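Local coordinates for RagB/SusD domain protein (Flavobacterium johnsoniae, PDB 5J90) that binds chitin as a SusD-like protein, probably an outer-membrane lipoprotein that helps a polysaccharide utilization system capture its substrate, at residues A[211-215]-A[341-347]; A[205-209]-A[329-335]; A[336-340]-A[356-361]. One frame throughout, in Å; residues are numbered along the deposited sequence.

Interaction 1. Residues A[211-215]-A[341-347]; sequences AMRIV and EGALRGW
Helices 196-213 and 332-344 end side by side here, with CA of Met-212 7.8 Å from CA of Gly-342 and CA of Val-215 9.8 Å from CA of Arg-345. Ile-214 is the first residue past its helix to leave helical angles. Glu-341, extended (chi1 and chi2 t), brings OE1 to 3.5 Å from Met-212 CG. Gly-342 N lies 3.7 Å from Met-212 CE. Arg-345 (m, t, t) reaches back so that NH2 forms a salt bridge of 2.9 Å with Glu-341 OE2, while Val-215 CG2 touches Arg-345 CD at 3.8 Å. Gly-346, at phi 85°, where a CB would jam against the preceding carbonyl, closes a Schellman motif, with Trp-347 N bonded to Gly-342 O at 2.9 Å. The turn delivers the Trp-347 ring (chi1 m) to Met-212, folded t, p, p: Met-212 CE packs 3.6 Å from Trp-347 CZ3, and SD, 4.6 Å from the centroid of the six-membered ring, makes an oblique Met-aromatic contact. Val-215 CG2 meets Trp-347 CH2 at 3.6 Å. With Arg-441 also pairing with Glu-341, the acid is neutralised beside an apolar joint of sulfur, methyl and indole.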
# COMPACT_ATOMS: atom_id res chain seq x y z
N ALA A 211 4.10 -16.32 -5.32
CA ALA A 211 3.57 -15.61 -6.47
C ALA A 211 2.16 -15.08 -6.21
O ALA A 211 1.86 -13.91 -6.46
CB ALA A 211 3.61 -16.50 -7.70
N MET A 212 1.28 -15.93 -5.68
CA MET A 212 -0.08 -15.48 -5.43
C MET A 212 -0.11 -14.41 -4.35
O MET A 212 -0.93 -13.49 -4.39
CB MET A 212 -1.00 -16.65 -5.07
CG MET A 212 -2.47 -16.38 -5.38
SD MET A 212 -2.81 -16.18 -7.16
CE MET A 212 -2.46 -17.84 -7.73
N ARG A 213 0.80 -14.51 -3.38
CA ARG A 213 0.88 -13.50 -2.32
C ARG A 213 0.99 -12.09 -2.88
O ARG A 213 0.43 -11.15 -2.30
CB ARG A 213 2.08 -13.76 -1.40
CG ARG A 213 2.11 -12.83 -0.18
CD ARG A 213 1.32 -13.43 0.99
NE ARG A 213 2.11 -14.47 1.65
CZ ARG A 213 1.72 -15.73 1.84
NH1 ARG A 213 2.55 -16.58 2.43
NH2 ARG A 213 0.52 -16.15 1.46
N ILE A 214 1.73 -11.94 -3.97
CA ILE A 214 2.05 -10.60 -4.48
C ILE A 214 1.14 -10.16 -5.62
O ILE A 214 1.42 -9.16 -6.29
CB ILE A 214 3.54 -10.48 -4.88
CG1 ILE A 214 3.88 -11.35 -6.10
CG2 ILE A 214 4.43 -10.85 -3.69
CD1 ILE A 214 5.25 -11.06 -6.69
N VAL A 215 0.02 -10.85 -5.83
CA VAL A 215 -0.82 -10.53 -6.99
C VAL A 215 -1.45 -9.13 -6.96
O VAL A 215 -1.73 -8.56 -8.02
CB VAL A 215 -1.89 -11.63 -7.22
CG1 VAL A 215 -2.99 -11.56 -6.17
CG2 VAL A 215 -2.48 -11.51 -8.63
N GLU A 341 -7.28 -20.42 -7.91
CA GLU A 341 -7.27 -18.97 -7.96
C GLU A 341 -6.54 -18.46 -9.21
O GLU A 341 -6.99 -17.51 -9.86
CB GLU A 341 -6.63 -18.38 -6.70
CG GLU A 341 -6.56 -16.86 -6.79
CD GLU A 341 -6.08 -16.18 -5.53
OE1 GLU A 341 -5.84 -16.84 -4.49
OE2 GLU A 341 -5.95 -14.93 -5.58
N GLY A 342 -5.41 -19.08 -9.54
CA GLY A 342 -4.69 -18.73 -10.76
C GLY A 342 -5.58 -18.87 -11.99
O GLY A 342 -5.53 -18.04 -12.90
N ALA A 343 -6.39 -19.92 -12.01
CA ALA A 343 -7.29 -20.14 -13.15
C ALA A 343 -8.36 -19.04 -13.20
O ALA A 343 -8.71 -18.55 -14.28
CB ALA A 343 -7.93 -21.51 -13.05
N LEU A 344 -8.87 -18.63 -12.04
CA LEU A 344 -9.79 -17.49 -11.99
C LEU A 344 -9.19 -16.26 -12.64
O LEU A 344 -9.90 -15.45 -13.25
CB LEU A 344 -10.12 -17.13 -10.55
CG LEU A 344 -11.25 -17.80 -9.78
CD1 LEU A 344 -11.56 -16.93 -8.56
CD2 LEU A 344 -12.49 -17.99 -10.66
N ARG A 345 -7.88 -16.11 -12.48
CA ARG A 345 -7.16 -14.96 -13.01
C ARG A 345 -6.73 -15.13 -14.47
O ARG A 345 -6.14 -14.23 -15.06
CB ARG A 345 -5.95 -14.64 -12.12
CG ARG A 345 -6.37 -14.31 -10.69
CD ARG A 345 -5.18 -13.94 -9.80
NE ARG A 345 -5.64 -13.69 -8.44
CZ ARG A 345 -6.23 -12.56 -8.04
NH1 ARG A 345 -6.40 -11.56 -8.89
NH2 ARG A 345 -6.65 -12.44 -6.80
N GLY A 346 -7.04 -16.29 -15.05
CA GLY A 346 -6.73 -16.54 -16.45
C GLY A 346 -5.32 -17.06 -16.70
O GLY A 346 -4.84 -17.06 -17.83
N TRP A 347 -4.65 -17.51 -15.65
CA TRP A 347 -3.27 -17.96 -15.77
C TRP A 347 -3.15 -19.42 -16.18
O TRP A 347 -4.10 -20.19 -16.04
CB TRP A 347 -2.53 -17.76 -14.44
CG TRP A 347 -2.47 -16.34 -13.96
CD1 TRP A 347 -2.82 -15.21 -14.65
CD2 TRP A 347 -2.02 -15.91 -12.68
NE1 TRP A 347 -2.61 -14.10 -13.86
CE2 TRP A 347 -2.12 -14.50 -12.65
CE3 TRP A 347 -1.54 -16.58 -11.54
CZ2 TRP A 347 -1.76 -13.75 -11.52
CZ3 TRP A 347 -1.18 -15.83 -10.43
CH2 TRP A 347 -1.30 -14.44 -10.43

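Interaction 2. Residues A[205-209]-A[329-335]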
# COMPACT_ATOMS: atom_id res chain seq x y z
N THR A 205 5.97 -25.42 -5.63
CA THR A 205 4.70 -25.10 -4.98
C THR A 205 4.87 -23.88 -4.06
O THR A 205 3.99 -23.03 -3.98
CB THR A 205 4.16 -26.30 -4.19
OG1 THR A 205 4.19 -27.47 -5.03
CG2 THR A 205 2.72 -26.05 -3.76
N LEU A 206 6.02 -23.80 -3.40
CA LEU A 206 6.35 -22.64 -2.58
C LEU A 206 6.45 -21.39 -3.46
O LEU A 206 5.95 -20.32 -3.07
CB LEU A 206 7.67 -22.90 -1.84
CG LEU A 206 8.22 -21.84 -0.89
CD1 LEU A 206 7.17 -21.36 0.09
CD2 LEU A 206 9.45 -22.40 -0.17
N ARG A 207 7.06 -21.51 -4.64
CA ARG A 207 7.07 -20.40 -5.59
C ARG A 207 5.64 -19.95 -5.92
O ARG A 207 5.36 -18.76 -5.97
CB ARG A 207 7.79 -20.76 -6.89
CG ARG A 207 7.86 -19.58 -7.86
CD ARG A 207 8.35 -19.95 -9.27
NE ARG A 207 9.59 -20.72 -9.24
CZ ARG A 207 10.79 -20.23 -8.98
NH1 ARG A 207 10.96 -18.94 -8.71
NH2 ARG A 207 11.84 -21.05 -8.96
N LEU A 208 4.75 -20.90 -6.16
CA LEU A 208 3.37 -20.57 -6.47
C LEU A 208 2.68 -19.83 -5.32
O LEU A 208 1.95 -18.85 -5.55
CB LEU A 208 2.59 -21.84 -6.87
CG LEU A 208 1.12 -21.68 -7.26
CD1 LEU A 208 0.96 -20.74 -8.46
CD2 LEU A 208 0.50 -23.04 -7.55
N ARG A 209 2.92 -20.27 -4.09
CA ARG A 209 2.41 -19.56 -2.92
C ARG A 209 2.90 -18.11 -2.89
O ARG A 209 2.12 -17.18 -2.70
CB ARG A 209 2.82 -20.29 -1.63
CG ARG A 209 2.50 -19.48 -0.37
CD ARG A 209 3.13 -20.07 0.88
NE ARG A 209 2.41 -21.25 1.36
CZ ARG A 209 2.75 -21.93 2.45
NH1 ARG A 209 3.81 -21.55 3.15
NH2 ARG A 209 2.04 -22.99 2.83
N LEU A 329 3.37 -28.43 6.96
CA LEU A 329 3.63 -27.02 6.69
C LEU A 329 3.10 -26.56 5.34
O LEU A 329 2.90 -25.36 5.13
CB LEU A 329 5.13 -26.72 6.82
CG LEU A 329 5.69 -26.90 8.23
CD1 LEU A 329 7.21 -26.78 8.19
CD2 LEU A 329 5.07 -25.89 9.18
N MET A 330 2.86 -27.49 4.42
CA MET A 330 2.20 -27.16 3.15
C MET A 330 1.57 -28.43 2.58
O MET A 330 2.28 -29.35 2.15
CB MET A 330 3.19 -26.55 2.15
CG MET A 330 2.54 -26.15 0.83
SD MET A 330 3.73 -25.55 -0.40
CE MET A 330 4.09 -23.93 0.24
N ASN A 331 0.24 -28.48 2.57
CA ASN A 331 -0.48 -29.64 2.06
C ASN A 331 -0.69 -29.59 0.56
O ASN A 331 -0.80 -28.51 -0.02
CB ASN A 331 -1.86 -29.73 2.69
CG ASN A 331 -1.83 -29.86 4.19
OD1 ASN A 331 -1.01 -30.60 4.75
ND2 ASN A 331 -2.73 -29.16 4.86
N ALA A 332 -0.80 -30.75 -0.08
CA ALA A 332 -1.14 -30.80 -1.49
C ALA A 332 -2.42 -30.02 -1.81
O ALA A 332 -2.53 -29.42 -2.88
CB ALA A 332 -1.24 -32.25 -1.95
N ALA A 333 -3.39 -30.02 -0.90
CA ALA A 333 -4.64 -29.30 -1.14
C ALA A 333 -4.39 -27.83 -1.49
O ALA A 333 -5.03 -27.28 -2.39
CB ALA A 333 -5.58 -29.41 0.04
N GLU A 334 -3.43 -27.21 -0.80
CA GLU A 334 -3.11 -25.81 -1.05
C GLU A 334 -2.67 -25.59 -2.50
O GLU A 334 -3.00 -24.57 -3.09
CB GLU A 334 -2.00 -25.33 -0.11
CG GLU A 334 -1.61 -23.88 -0.39
CD GLU A 334 -0.56 -23.31 0.55
OE1 GLU A 334 -0.31 -23.89 1.62
OE2 GLU A 334 0.02 -22.26 0.19
N ALA A 335 -1.93 -26.53 -3.06
CA ALA A 335 -1.51 -26.40 -4.46
C ALA A 335 -2.71 -26.33 -5.40
O ALA A 335 -2.71 -25.55 -6.36
CB ALA A 335 -0.57 -27.53 -4.84
O HOH W 1 4.59 -23.09 5.55
O HOH W 2 1.02 -23.45 5.67
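One arginine carries most of the polar chemistry between helix 196-213 and the start of helix 332-344. Arg-209 presents its guanidinium to Glu-334 in a bidentate salt bridge: NE donates to OE2 at 2.8 Å and NH2 donates to OE1 at 2.8 Å, both nearly linear. Glutamate suits this place because its extended side chain (chi1 and chi2 t) holds both oxygens near the plane of the guanidinium. Arg-209 NH2 also makes a weak hydrogen bond of 3.4 Å to Leu-329 O. That carbonyl accepts from two waters as well: water 1 lies 2.9 Å from Leu-329 O and 3.0 Å from Arg-209 NH1, and water 2 lies 2.7 Å from Leu-329 O and, weakly bonded, 3.1 Å from Arg-209 NH2. The remaining side of NH1 is taken up by His-128 on helix 113-134.

Met-330 covers one face of the guanidinium, CE lying 3.3 Å from Arg-209 CZ, and a flexible thioether can follow that flat surface while its methyl also touches Leu-206 CD1 at 4.0 Å. Leu-329 and Met-330 form a classic beta bulge opposite Phe-244, at the corner where the chain turns toward the helix. Farther along, Thr-205 CG2 packs on Met-330 SD at 3.5 Å and on Ala-335 CB at 3.8 Å; its OG1 is engaged by Arg-201 O and Met-237 N, and the small alanine lets the helices close to 6.4 Å between the CA atoms of Thr-205 and Ala-335. A buried charge is thus paid for by an opposite charge, a carbonyl and ordered water.

Interaction 3. Residues A[336-340]-A[356-361]; sequences YFLRA and LYEAGI
Two helical segments, 336-340 and 356-361, run antiparallel at 167°, their axes 7.9 Å apart at closest approach. CA of Tyr-336 lies 4.8 Å from CA of Gly-360, and CA of Ala-340 lies 5.0 Å from CA of Leu-356. Small residues permit this closeness: at Gly-360 a CB would clash with Phe-337 CE1, and Tyr-336 CB instead rests 3.5 Å from Gly-360 CA. Aromatic packing comes from Phe-337 (chi1 m), whose ring face receives Gly-360 CA in a CH-pi contact, 4.1 Å from the centroid, while Phe-337 CZ lies 4.0 Å from Ile-361 CG1. Among the apolar contacts, Tyr-336 CD2 meets Ala-359 CB at 3.6 Å and Ala-340 CB meets Leu-356 CB at 3.7 Å. Leu-356 (m, t) also puts CD2 over the Arg-339 guanidinium, 3.5 Å from CZ. Polar ends look elsewhere: Tyr-336 OH to Leu-238 O, Arg-339 NE to Met-349 O, Tyr-357 OH to Val-405 O. Such a close antiparallel helical hairpin is consistent with the TPR-like helical architecture of the SusD family.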
# COMPACT_ATOMS: atom_id res chain seq x y z
N TYR A 336 -3.74 -27.14 -5.14
CA TYR A 336 -4.95 -27.08 -5.94
C TYR A 336 -5.69 -25.76 -5.78
O TYR A 336 -6.19 -25.21 -6.76
CB TYR A 336 -5.89 -28.24 -5.60
CG TYR A 336 -5.41 -29.58 -6.12
CD1 TYR A 336 -4.77 -30.48 -5.28
CD2 TYR A 336 -5.59 -29.93 -7.46
CE1 TYR A 336 -4.33 -31.71 -5.76
CE2 TYR A 336 -5.14 -31.15 -7.94
CZ TYR A 336 -4.51 -32.03 -7.09
OH TYR A 336 -4.07 -33.24 -7.58
N PHE A 337 -5.76 -25.24 -4.56
CA PHE A 337 -6.47 -23.98 -4.34
C PHE A 337 -5.69 -22.78 -4.89
O PHE A 337 -6.29 -21.80 -5.33
CB PHE A 337 -6.81 -23.79 -2.85
CG PHE A 337 -7.76 -24.83 -2.31
CD1 PHE A 337 -8.98 -25.07 -2.94
CD2 PHE A 337 -7.42 -25.59 -1.20
CE1 PHE A 337 -9.86 -26.05 -2.44
CE2 PHE A 337 -8.30 -26.56 -0.71
CZ PHE A 337 -9.51 -26.78 -1.33
N LEU A 338 -4.36 -22.88 -4.89
CA LEU A 338 -3.55 -21.86 -5.54
C LEU A 338 -3.80 -21.89 -7.04
O LEU A 338 -4.01 -20.84 -7.66
CB LEU A 338 -2.07 -22.11 -5.25
CG LEU A 338 -1.62 -21.63 -3.87
CD1 LEU A 338 -0.29 -22.25 -3.53
CD2 LEU A 338 -1.52 -20.11 -3.85
N ARG A 339 -3.79 -23.08 -7.63
CA ARG A 339 -4.06 -23.21 -9.06
C ARG A 339 -5.48 -22.77 -9.41
O ARG A 339 -5.69 -22.14 -10.45
CB ARG A 339 -3.80 -24.64 -9.54
CG ARG A 339 -2.32 -25.04 -9.53
CD ARG A 339 -2.17 -26.56 -9.64
NE ARG A 339 -2.57 -27.03 -10.96
CZ ARG A 339 -2.90 -28.28 -11.26
NH1 ARG A 339 -2.92 -29.25 -10.34
NH2 ARG A 339 -3.23 -28.57 -12.50
N ALA A 340 -6.44 -23.06 -8.54
CA ALA A 340 -7.82 -22.64 -8.77
C ALA A 340 -7.92 -21.12 -8.85
O ALA A 340 -8.55 -20.57 -9.76
CB ALA A 340 -8.75 -23.18 -7.68
N LEU A 356 -10.20 -27.52 -10.25
CA LEU A 356 -9.11 -27.41 -9.30
C LEU A 356 -9.63 -27.23 -7.88
O LEU A 356 -9.11 -27.83 -6.94
CB LEU A 356 -8.19 -26.26 -9.72
CG LEU A 356 -7.42 -26.59 -11.00
CD1 LEU A 356 -6.86 -25.31 -11.63
CD2 LEU A 356 -6.30 -27.58 -10.73
N TYR A 357 -10.68 -26.43 -7.72
CA TYR A 357 -11.37 -26.25 -6.44
C TYR A 357 -11.86 -27.59 -5.91
O TYR A 357 -11.61 -27.94 -4.75
CB TYR A 357 -12.54 -25.30 -6.64
CG TYR A 357 -13.49 -25.10 -5.47
CD1 TYR A 357 -13.08 -24.41 -4.32
CD2 TYR A 357 -14.81 -25.53 -5.55
CE1 TYR A 357 -13.96 -24.19 -3.27
CE2 TYR A 357 -15.70 -25.30 -4.50
CZ TYR A 357 -15.27 -24.62 -3.36
OH TYR A 357 -16.12 -24.37 -2.32
N GLU A 358 -12.56 -28.34 -6.75
CA GLU A 358 -13.13 -29.61 -6.30
C GLU A 358 -12.04 -30.64 -6.02
O GLU A 358 -12.16 -31.44 -5.08
CB GLU A 358 -14.16 -30.12 -7.31
CG GLU A 358 -15.37 -29.19 -7.42
CD GLU A 358 -16.49 -29.74 -8.28
OE1 GLU A 358 -16.29 -30.76 -8.98
OE2 GLU A 358 -17.58 -29.12 -8.24
N ALA A 359 -10.97 -30.61 -6.80
CA ALA A 359 -9.84 -31.49 -6.57
C ALA A 359 -9.13 -31.17 -5.25
O ALA A 359 -8.65 -32.07 -4.56
CB ALA A 359 -8.85 -31.46 -7.73
N GLY A 360 -9.06 -29.89 -4.90
CA GLY A 360 -8.45 -29.50 -3.63
C GLY A 360 -9.24 -30.00 -2.44
O GLY A 360 -8.65 -30.47 -1.45
N ILE A 361 -10.56 -29.89 -2.51
CA ILE A 361 -11.42 -30.39 -1.43
C ILE A 361 -11.24 -31.90 -1.27
O ILE A 361 -11.05 -32.39 -0.15
CB ILE A 361 -12.90 -30.04 -1.67
CG1 ILE A 361 -13.08 -28.52 -1.75
CG2 ILE A 361 -13.78 -30.61 -0.56
CD1 ILE A 361 -14.45 -28.09 -2.24

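In the fold
All three contacts draw on helix 332-344. Interactions 1 and 2 join it, 13 Å apart between centres, to successive parts of helix 196-213, whereas interaction 3 pairs it with the following helix, 353-368. Interaction 3 lies 12 Å from interaction 1 and 11 Å from interaction 2, and touches both. Leu-338 makes the main bridge: its CB packs 3.6 Å from Leu-208 CD2, its CD1 lies 3.8 Å from Arg-209 N, and its O lies 3.4 Å from Met-212 CE. Ala-333 CB adds a contact with Gly-360 O at 3.6 Å. Helix 332-344 thus packs between two neighbours within the helical SusD scaffold; no chitin is among the atoms described here.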